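Local coordinates for protein benzoylformate Decarboxylase (Polynucleobacter necessarius, PDB 4K9Q) that binds thiamine diphosphate and a magnesium ion and probably decarboxylates benzoylformate to benzaldehyde and carbon dioxide, at residues I194-I208 / I261-F275. Residues are numbered along the deposited sequence; the frame is centred on the assembly and turned at random.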
ATOM      1  N   ILE A 194      33.884 -24.899   6.082  1.00 17.79           N
ATOM      2  CA  ILE A 194      35.000 -24.437   5.263  1.00 15.96           C
ATOM      3  C   ILE A 194      36.253 -25.279   5.514  1.00 20.11           C
ATOM      4  O   ILE A 194      36.925 -25.709   4.578  1.00 20.95           O
ATOM      5  CB  ILE A 194      35.301 -22.948   5.510  1.00 16.40           C
ATOM      6  CG1 ILE A 194      34.132 -22.096   5.008  1.00 17.16           C
ATOM      7  CG2 ILE A 194      36.592 -22.548   4.820  1.00 18.37           C
ATOM      8  CD1 ILE A 194      34.206 -20.642   5.441  1.00 17.38           C
ATOM      9  N   THR A 195      36.545 -25.522   6.786  1.00 22.04           N
ATOM     10  CA  THR A 195      37.719 -26.295   7.173  1.00 20.27           C
ATOM     11  C   THR A 195      37.664 -27.712   6.606  1.00 24.33           C
ATOM     12  O   THR A 195      38.684 -28.265   6.190  1.00 26.24           O
ATOM     13  CB  THR A 195      37.867 -26.337   8.714  1.00 21.43           C
ATOM     14  OG1 THR A 195      38.151 -25.017   9.193  1.00 25.66           O
ATOM     15  CG2 THR A 195      38.996 -27.263   9.122  1.00 29.88           C
ATOM     16  N   ALA A 196      36.468 -28.288   6.568  1.00 22.92           N
ATOM     17  CA  ALA A 196      36.287 -29.658   6.081  1.00 23.59           C
ATOM     18  C   ALA A 196      36.285 -29.785   4.557  1.00 24.15           C
ATOM     19  O   ALA A 196      36.483 -30.881   4.021  1.00 22.26           O
ATOM     20  CB  ALA A 196      35.016 -30.248   6.643  1.00 21.29           C
ATOM     21  N   SER A 197      36.047 -28.679   3.857  1.00 20.27           N
ATOM     22  CA  SER A 197      35.958 -28.717   2.399  1.00 19.15           C
ATOM     23  C   SER A 197      37.307 -28.999   1.745  1.00 22.73           C
ATOM     24  O   SER A 197      38.353 -28.629   2.276  1.00 21.63           O
ATOM     25  CB  SER A 197      35.375 -27.403   1.862  1.00 18.67           C
ATOM     26  OG  SER A 197      36.308 -26.347   1.988  1.00 20.60           O
ATOM     27  N   LYS A 198      37.265 -29.642   0.580  1.00 20.87           N
ATOM     28  CA  LYS A 198      38.475 -30.015  -0.149  1.00 20.23           C
ATOM     29  C   LYS A 198      38.955 -28.886  -1.053  1.00 24.77           C
ATOM     30  O   LYS A 198      40.156 -28.622  -1.167  1.00 24.78           O
ATOM     31  CB  LYS A 198      38.217 -31.261  -1.002  1.00 26.62           C
ATOM     32  CG  LYS A 198      37.902 -32.528  -0.217  1.00 39.58           C
ATOM     33  CD  LYS A 198      39.133 -33.072   0.501  1.00 41.10           C
ATOM     34  CE  LYS A 198      39.107 -32.736   1.982  1.00 41.73           C
ATOM     35  NZ  LYS A 198      37.916 -33.340   2.651  1.00 43.42           N
ATOM     36  N   ASN A 199      38.004 -28.222  -1.700  1.00 21.67           N
ATOM     37  CA  ASN A 199      38.332 -27.244  -2.726  1.00 19.66           C
ATOM     38  C   ASN A 199      37.324 -26.100  -2.731  1.00 19.47           C
ATOM     39  O   ASN A 199      36.544 -25.960  -3.673  1.00 20.37           O
ATOM     40  CB  ASN A 199      38.341 -27.929  -4.092  1.00 19.93           C
ATOM     41  CG  ASN A 199      39.114 -27.146  -5.133  0.49 25.59           C
ATOM     42  OD1 ASN A 199      39.816 -26.180  -4.816  1.00 36.04           O
ATOM     43  ND2 ASN A 199      39.006 -27.571  -6.385  1.00 33.32           N
ATOM     44  N   PRO A 200      37.326 -25.286  -1.669  1.00 19.92           N
ATOM     45  CA  PRO A 200      36.343 -24.201  -1.556  1.00 17.92           C
ATOM     46  C   PRO A 200      36.560 -23.118  -2.610  1.00 17.38           C
ATOM     47  O   PRO A 200      37.683 -22.919  -3.083  1.00 18.20           O
ATOM     48  CB  PRO A 200      36.611 -23.634  -0.158  1.00 19.16           C
ATOM     49  CG  PRO A 200      38.041 -23.967   0.110  1.00 21.36           C
ATOM     50  CD  PRO A 200      38.256 -25.308  -0.528  1.00 20.19           C
ATOM     51  N   LEU A 201      35.481 -22.440  -2.986  1.00 14.06           N
ATOM     52  CA  LEU A 201      35.563 -21.317  -3.914  1.00 13.60           C
ATOM     53  C   LEU A 201      34.847 -20.127  -3.291  1.00 16.44           C
ATOM     54  O   LEU A 201      33.772 -20.275  -2.714  1.00 15.12           O
ATOM     55  CB  LEU A 201      34.946 -21.696  -5.268  1.00 16.77           C
ATOM     56  CG  LEU A 201      34.790 -20.613  -6.347  1.00 16.25           C
ATOM     57  CD1 LEU A 201      34.978 -21.191  -7.756  1.00 19.00           C
ATOM     58  CD2 LEU A 201      33.423 -19.943  -6.215  1.00 17.45           C
ATOM     59  N   LEU A 202      35.459 -18.952  -3.386  1.00 13.05           N
ATOM     60  CA  LEU A 202      34.899 -17.753  -2.774  1.00 11.67           C
ATOM     61  C   LEU A 202      34.242 -16.858  -3.815  1.00 13.95           C
ATOM     62  O   LEU A 202      34.798 -16.637  -4.888  1.00 14.82           O
ATOM     63  CB  LEU A 202      35.991 -16.980  -2.036  1.00 14.25           C
ATOM     64  CG  LEU A 202      36.603 -17.634  -0.801  1.00 16.98           C
ATOM     65  CD1 LEU A 202      37.812 -16.852  -0.339  1.00 17.37           C
ATOM     66  CD2 LEU A 202      35.571 -17.695   0.296  1.00 21.39           C
ATOM     67  N   ILE A 203      33.052 -16.357  -3.490  1.00 13.45           N
ATOM     68  CA  ILE A 203      32.379 -15.362  -4.321  1.00 11.57           C
ATOM     69  C   ILE A 203      32.137 -14.144  -3.444  1.00 10.70           C
ATOM     70  O   ILE A 203      31.454 -14.235  -2.425  1.00 14.69           O
ATOM     71  CB  ILE A 203      31.045 -15.883  -4.875  1.00 13.80           C
ATOM     72  CG1 ILE A 203      31.284 -17.128  -5.737  1.00 13.07           C
ATOM     73  CG2 ILE A 203      30.327 -14.778  -5.683  1.00 11.57           C
ATOM     74  CD1 ILE A 203      30.006 -17.751  -6.256  1.00 14.31           C
ATOM     75  N   TYR A 204      32.719 -13.010  -3.822  1.00 11.45           N
ATOM     76  CA  TYR A 204      32.615 -11.788  -3.014  1.00 12.01           C
ATOM     77  C   TYR A 204      31.695 -10.763  -3.681  1.00 12.99           C
ATOM     78  O   TYR A 204      31.759 -10.556  -4.895  1.00 11.29           O
ATOM     79  CB  TYR A 204      33.992 -11.141  -2.832  1.00 13.91           C
ATOM     80  CG  TYR A 204      34.909 -11.778  -1.811  1.00 12.95           C
ATOM     81  CD1 TYR A 204      34.561 -12.950  -1.148  1.00 12.21           C
ATOM     82  CD2 TYR A 204      36.135 -11.195  -1.511  1.00 14.87           C
ATOM     83  CE1 TYR A 204      35.417 -13.523  -0.204  1.00 15.15           C
ATOM     84  CE2 TYR A 204      36.992 -11.757  -0.576  1.00 17.24           C
ATOM     85  CZ  TYR A 204      36.630 -12.917   0.072  1.00 14.77           C
ATOM     86  OH  TYR A 204      37.492 -13.456   0.998  1.00 17.99           O
ATOM     87  N   GLY A 205      30.848 -10.128  -2.880  1.00 13.42           N
ATOM     88  CA  GLY A 205      29.982  -9.070  -3.363  1.00 11.92           C
ATOM     89  C   GLY A 205      30.248  -7.746  -2.679  1.00 13.17           C
ATOM     90  O   GLY A 205      31.127  -7.621  -1.815  1.00 12.79           O
ATOM     91  N   SER A 206      29.457  -6.744  -3.046  1.00  9.95           N
ATOM     92  CA  SER A 206      29.779  -5.367  -2.697  1.00 10.92           C
ATOM     93  C   SER A 206      29.526  -4.920  -1.257  1.00 12.79           C
ATOM     94  O   SER A 206      29.892  -3.804  -0.911  1.00 11.31           O
ATOM     95  CB  SER A 206      29.116  -4.414  -3.686  1.00 11.95           C
ATOM     96  OG  SER A 206      29.606  -4.703  -4.988  1.00 14.15           O
ATOM     97  N   ASP A 207      28.936  -5.772  -0.420  1.00 13.08           N
ATOM     98  CA  ASP A 207      28.855  -5.449   1.011  1.00 12.91           C
ATOM     99  C   ASP A 207      30.272  -5.227   1.537  1.00 13.48           C
ATOM    100  O   ASP A 207      30.499  -4.420   2.446  1.00 14.29           O
ATOM    101  CB  ASP A 207      28.208  -6.576   1.833  1.00 11.24           C
ATOM    102  CG  ASP A 207      26.714  -6.742   1.572  1.00 16.34           C
ATOM    103  OD1 ASP A 207      26.118  -5.962   0.786  1.00 15.30           O
ATOM    104  OD2 ASP A 207      26.134  -7.681   2.184  1.00 16.20           O
ATOM    105  N   ILE A 208      31.229  -5.945   0.951  1.00 13.13           N
ATOM    106  CA  ILE A 208      32.626  -5.832   1.348  1.00 15.00           C
ATOM    107  C   ILE A 208      33.153  -4.418   1.074  1.00 14.09           C
ATOM    108  O   ILE A 208      33.930  -3.866   1.856  1.00 14.00           O
ATOM    109  CB  ILE A 208      33.485  -6.916   0.649  1.00 12.87           C
ATOM    110  CG1 ILE A 208      33.163  -8.297   1.241  1.00 12.91           C
ATOM    111  CG2 ILE A 208      34.988  -6.604   0.758  1.00 14.30           C
ATOM    112  CD1 ILE A 208      33.671  -9.434   0.378  1.00 14.73           C
ATOM    113  N   ILE A 261      31.849 -22.207 -11.950  1.00 15.35           N
ATOM    114  CA  ILE A 261      32.280 -22.571 -10.599  1.00 17.83           C
ATOM    115  C   ILE A 261      32.379 -24.086 -10.396  1.00 19.95           C
ATOM    116  O   ILE A 261      32.589 -24.560  -9.281  1.00 19.66           O
ATOM    117  CB  ILE A 261      31.383 -21.901  -9.506  1.00 14.83           C
ATOM    118  CG1 ILE A 261      29.930 -22.379  -9.621  1.00 15.10           C
ATOM    119  CG2 ILE A 261      31.479 -20.366  -9.614  1.00 13.97           C
ATOM    120  CD1 ILE A 261      29.025 -21.946  -8.440  1.00 14.15           C
ATOM    121  N   GLN A 262      32.243 -24.845 -11.479  1.00 20.56           N
ATOM    122  CA  GLN A 262      32.384 -26.299 -11.407  1.00 22.73           C
ATOM    123  C   GLN A 262      33.750 -26.718 -10.856  1.00 19.84           C
ATOM    124  O   GLN A 262      34.748 -26.020 -11.042  1.00 22.14           O
ATOM    125  CB  GLN A 262      32.159 -26.932 -12.782  1.00 23.18           C
ATOM    126  CG  GLN A 262      30.706 -26.949 -13.222  1.00 27.62           C
ATOM    127  CD  GLN A 262      30.520 -27.585 -14.587  1.00 36.46           C
ATOM    128  OE1 GLN A 262      31.487 -27.803 -15.322  1.00 44.02           O
ATOM    129  NE2 GLN A 262      29.272 -27.886 -14.937  1.00 41.63           N
ATOM    130  N   GLY A 263      33.787 -27.857 -10.167  1.00 20.54           N
ATOM    131  CA  GLY A 263      35.040 -28.399  -9.669  1.00 23.28           C
ATOM    132  C   GLY A 263      35.348 -28.035  -8.227  1.00 24.40           C
ATOM    133  O   GLY A 263      36.441 -28.318  -7.728  1.00 25.38           O
ATOM    134  N   HIS A 264      34.385 -27.404  -7.558  1.00 17.48           N
ATOM    135  CA  HIS A 264      34.569 -26.971  -6.177  1.00 15.95           C
ATOM    136  C   HIS A 264      33.428 -27.485  -5.310  1.00 19.66           C
ATOM    137  O   HIS A 264      32.257 -27.337  -5.664  1.00 20.33           O
ATOM    138  CB  HIS A 264      34.671 -25.450  -6.125  1.00 17.74           C
ATOM    139  CG  HIS A 264      35.827 -24.913  -6.905  1.00 17.67           C
ATOM    140  ND1 HIS A 264      37.085 -24.760  -6.363  1.00 22.09           N
ATOM    141  CD2 HIS A 264      35.925 -24.524  -8.197  1.00 19.21           C
ATOM    142  CE1 HIS A 264      37.905 -24.285  -7.284  1.00 19.36           C
ATOM    143  NE2 HIS A 264      37.226 -24.133  -8.406  1.00 22.86           N
ATOM    144  N   ASP A 265      33.766 -28.109  -4.185  1.00 16.01           N
ATOM    145  CA  ASP A 265      32.742 -28.751  -3.356  1.00 16.23           C
ATOM    146  C   ASP A 265      31.950 -27.775  -2.487  1.00 20.31           C
ATOM    147  O   ASP A 265      30.783 -28.015  -2.178  1.00 19.29           O
ATOM    148  CB  ASP A 265      33.334 -29.881  -2.498  1.00 19.08           C
ATOM    149  CG  ASP A 265      34.485 -29.425  -1.612  1.00 22.68           C
ATOM    150  OD1 ASP A 265      35.091 -28.367  -1.886  1.00 22.43           O
ATOM    151  OD2 ASP A 265      34.796 -30.152  -0.642  1.00 21.91           O
ATOM    152  N   LEU A 266      32.583 -26.676  -2.098  1.00 17.52           N
ATOM    153  CA  LEU A 266      31.916 -25.703  -1.242  1.00 16.27           C
ATOM    154  C   LEU A 266      31.984 -24.321  -1.881  1.00 14.70           C
ATOM    155  O   LEU A 266      33.064 -23.847  -2.226  1.00 14.81           O
ATOM    156  CB  LEU A 266      32.559 -25.684   0.153  1.00 14.09           C
ATOM    157  CG  LEU A 266      31.943 -24.730   1.173  1.00 16.76           C
ATOM    158  CD1 LEU A 266      30.514 -25.142   1.463  1.00 17.58           C
ATOM    159  CD2 LEU A 266      32.765 -24.698   2.450  1.00 17.16           C
ATOM    160  N   ILE A 267      30.828 -23.681  -2.040  1.00 12.76           N
ATOM    161  CA  ILE A 267      30.784 -22.322  -2.591  1.00 12.51           C
ATOM    162  C   ILE A 267      30.498 -21.351  -1.443  1.00 14.60           C
ATOM    163  O   ILE A 267      29.474 -21.461  -0.773  1.00 14.69           O
ATOM    164  CB  ILE A 267      29.691 -22.173  -3.675  1.00 12.93           C
ATOM    165  CG1 ILE A 267      29.801 -23.288  -4.726  1.00 15.09           C
ATOM    166  CG2 ILE A 267      29.768 -20.796  -4.335  1.00 14.83           C
ATOM    167  CD1 ILE A 267      31.166 -23.418  -5.338  1.00 13.36           C
ATOM    168  N   VAL A 268      31.417 -20.424  -1.204  1.00 13.23           N
ATOM    169  CA  VAL A 268      31.300 -19.497  -0.088  1.00 13.93           C
ATOM    170  C   VAL A 268      31.058 -18.072  -0.602  1.00 14.01           C
ATOM    171  O   VAL A 268      31.963 -17.428  -1.143  1.00 13.40           O
ATOM    172  CB  VAL A 268      32.559 -19.530   0.799  1.00 13.40           C
ATOM    173  CG1 VAL A 268      32.386 -18.613   2.011  1.00 13.07           C
ATOM    174  CG2 VAL A 268      32.845 -20.958   1.264  1.00 16.50           C
ATOM    175  N   VAL A 269      29.831 -17.587  -0.435  1.00 12.24           N
ATOM    176  CA  VAL A 269      29.455 -16.264  -0.934  1.00 12.76           C
ATOM    177  C   VAL A 269      29.428 -15.251   0.202  1.00 12.52           C
ATOM    178  O   VAL A 269      28.644 -15.394   1.144  1.00 13.62           O
ATOM    179  CB  VAL A 269      28.058 -16.304  -1.588  1.00 10.76           C
ATOM    180  CG1 VAL A 269      27.719 -14.954  -2.219  1.00 12.84           C
ATOM    181  CG2 VAL A 269      27.983 -17.438  -2.625  1.00 12.58           C
ATOM    182  N   ILE A 270      30.271 -14.226   0.118  1.00 12.90           N
ATOM    183  CA  ILE A 270      30.331 -13.215   1.170  1.00 13.76           C
ATOM    184  C   ILE A 270      29.932 -11.837   0.646  1.00 12.08           C
ATOM    185  O   ILE A 270      30.598 -11.286  -0.234  1.00 14.64           O
ATOM    186  CB  ILE A 270      31.741 -13.163   1.814  1.00 14.15           C
ATOM    187  CG1 ILE A 270      32.109 -14.538   2.387  1.00 18.15           C
ATOM    188  CG2 ILE A 270      31.790 -12.116   2.922  1.00 14.61           C
ATOM    189  CD1 ILE A 270      33.487 -14.579   2.998  1.00 25.36           C
ATOM    190  N   GLY A 271      28.838 -11.291   1.176  1.00 11.75           N
ATOM    191  CA  GLY A 271      28.454  -9.912   0.885  1.00 11.71           C
ATOM    192  C   GLY A 271      27.698  -9.702  -0.419  1.00 12.81           C
ATOM    193  O   GLY A 271      27.767  -8.626  -1.036  1.00 11.87           O
ATOM    194  N   ALA A 272      26.959 -10.725  -0.834  1.00 13.01           N
ATOM    195  CA  ALA A 272      26.252 -10.696  -2.109  1.00 10.56           C
ATOM    196  C   ALA A 272      24.920 -11.424  -2.049  1.00 11.23           C
ATOM    197  O   ALA A 272      24.743 -12.349  -1.253  1.00 12.44           O
ATOM    198  CB  ALA A 272      27.113 -11.344  -3.184  1.00 10.25           C
ATOM    199  N   PRO A 273      23.992 -11.034  -2.930  1.00 11.32           N
ATOM    200  CA  PRO A 273      22.813 -11.857  -3.221  1.00 12.55           C
ATOM    201  C   PRO A 273      23.242 -13.212  -3.785  1.00 13.32           C
ATOM    202  O   PRO A 273      24.325 -13.360  -4.371  1.00 11.88           O
ATOM    203  CB  PRO A 273      22.099 -11.078  -4.336  1.00 15.06           C
ATOM    204  CG  PRO A 273      22.675  -9.691  -4.295  1.00 14.17           C
ATOM    205  CD  PRO A 273      24.075  -9.844  -3.799  1.00 12.50           C
ATOM    206  N   VAL A 274      22.381 -14.202  -3.622  1.00 11.54           N
ATOM    207  CA  VAL A 274      22.608 -15.499  -4.234  1.00 11.76           C
ATOM    208  C   VAL A 274      21.395 -15.815  -5.111  1.00 12.15           C
ATOM    209  O   VAL A 274      20.391 -16.321  -4.607  1.00 12.50           O
ATOM    210  CB  VAL A 274      22.812 -16.596  -3.146  1.00 10.44           C
ATOM    211  CG1 VAL A 274      22.773 -18.007  -3.749  1.00 12.62           C
ATOM    212  CG2 VAL A 274      24.127 -16.386  -2.428  1.00 10.95           C
ATOM    213  N   PHE A 275      21.442 -15.469  -6.401  1.00 11.80           N
ATOM    214  CA  PHE A 275      22.473 -14.641  -7.023  1.00 12.03           C
ATOM    215  C   PHE A 275      21.780 -13.562  -7.845  1.00 13.36           C
ATOM    216  O   PHE A 275      20.603 -13.703  -8.202  1.00 12.05           O
ATOM    217  CB  PHE A 275      23.325 -15.463  -8.001  1.00 11.23           C
ATOM    218  CG  PHE A 275      24.338 -16.347  -7.348  1.00 11.24           C
ATOM    219  CD1 PHE A 275      25.450 -15.801  -6.723  1.00 11.70           C
ATOM    220  CD2 PHE A 275      24.191 -17.730  -7.383  1.00 11.67           C
ATOM    221  CE1 PHE A 275      26.404 -16.610  -6.137  1.00 11.16           C
ATOM    222  CE2 PHE A 275      25.142 -18.553  -6.793  1.00 12.54           C
ATOM    223  CZ  PHE A 275      26.246 -17.994  -6.169  1.00 15.15           C
TER
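Leu201 pairs with Ile267 where two parallel strands, 201-204 and 266-270, run side by side, their axes approaching to 4.6 Å. Leu201 N donates to Leu266 O, Val268 N to Leu201 O, Ile203 N to Val268 O, Ile270 N to Ile203 O and Gly205 N to Ile270 O, so Leu201 and Ile203 each bond through both N and O to the residues flanking their bridge partners, Ile267 and Val269. Leu201 can be followed outward. Its CB lies 3.7 Å from His264 CG; with CG anti to the backbone N (chi1 174°), the branch then parts. CD1 sits over one face of the imidazole, 3.8 Å from the His264 ring centroid, a CH-pi contact, while CD2 ends against Ile261 CG2 at 3.9 Å. That imidazole is also held at its edge, where ND1 donates to Asn199 O, which lies almost in the ring plane, while ND1 stands above the plane of that carbonyl. Beside it, the Asp265 carboxylate grips two successive backbone N-H groups: OD2 takes Lys198 N at 2.8 Å through its syn lone pair, in a nearly straight bond, and OD1 takes Asn199 N at 2.9 Å from out of the carboxylate plane. Both N-H groups lie in the link from helix 184-196 to strand 201-204. On the face with Leu201, Ile203 CD1 touches both Ile267 CG2 (3.6 Å) and Phe275 CZ (3.8 Å). On the other face, Leu202 CD2 lies on Val268 CB, and Tyr204 CE1 meets Ile270 CD1. Past the strand ends, Asp207 N bonds Gly271 O. The pair forms the middle of the six-stranded parallel sheet of the Rossmann-like central domain, flanked by strands 228-230 and 291-296; helices 214-224 and 315-323 cover the face bearing Leu202, Tyr204 and Ile270.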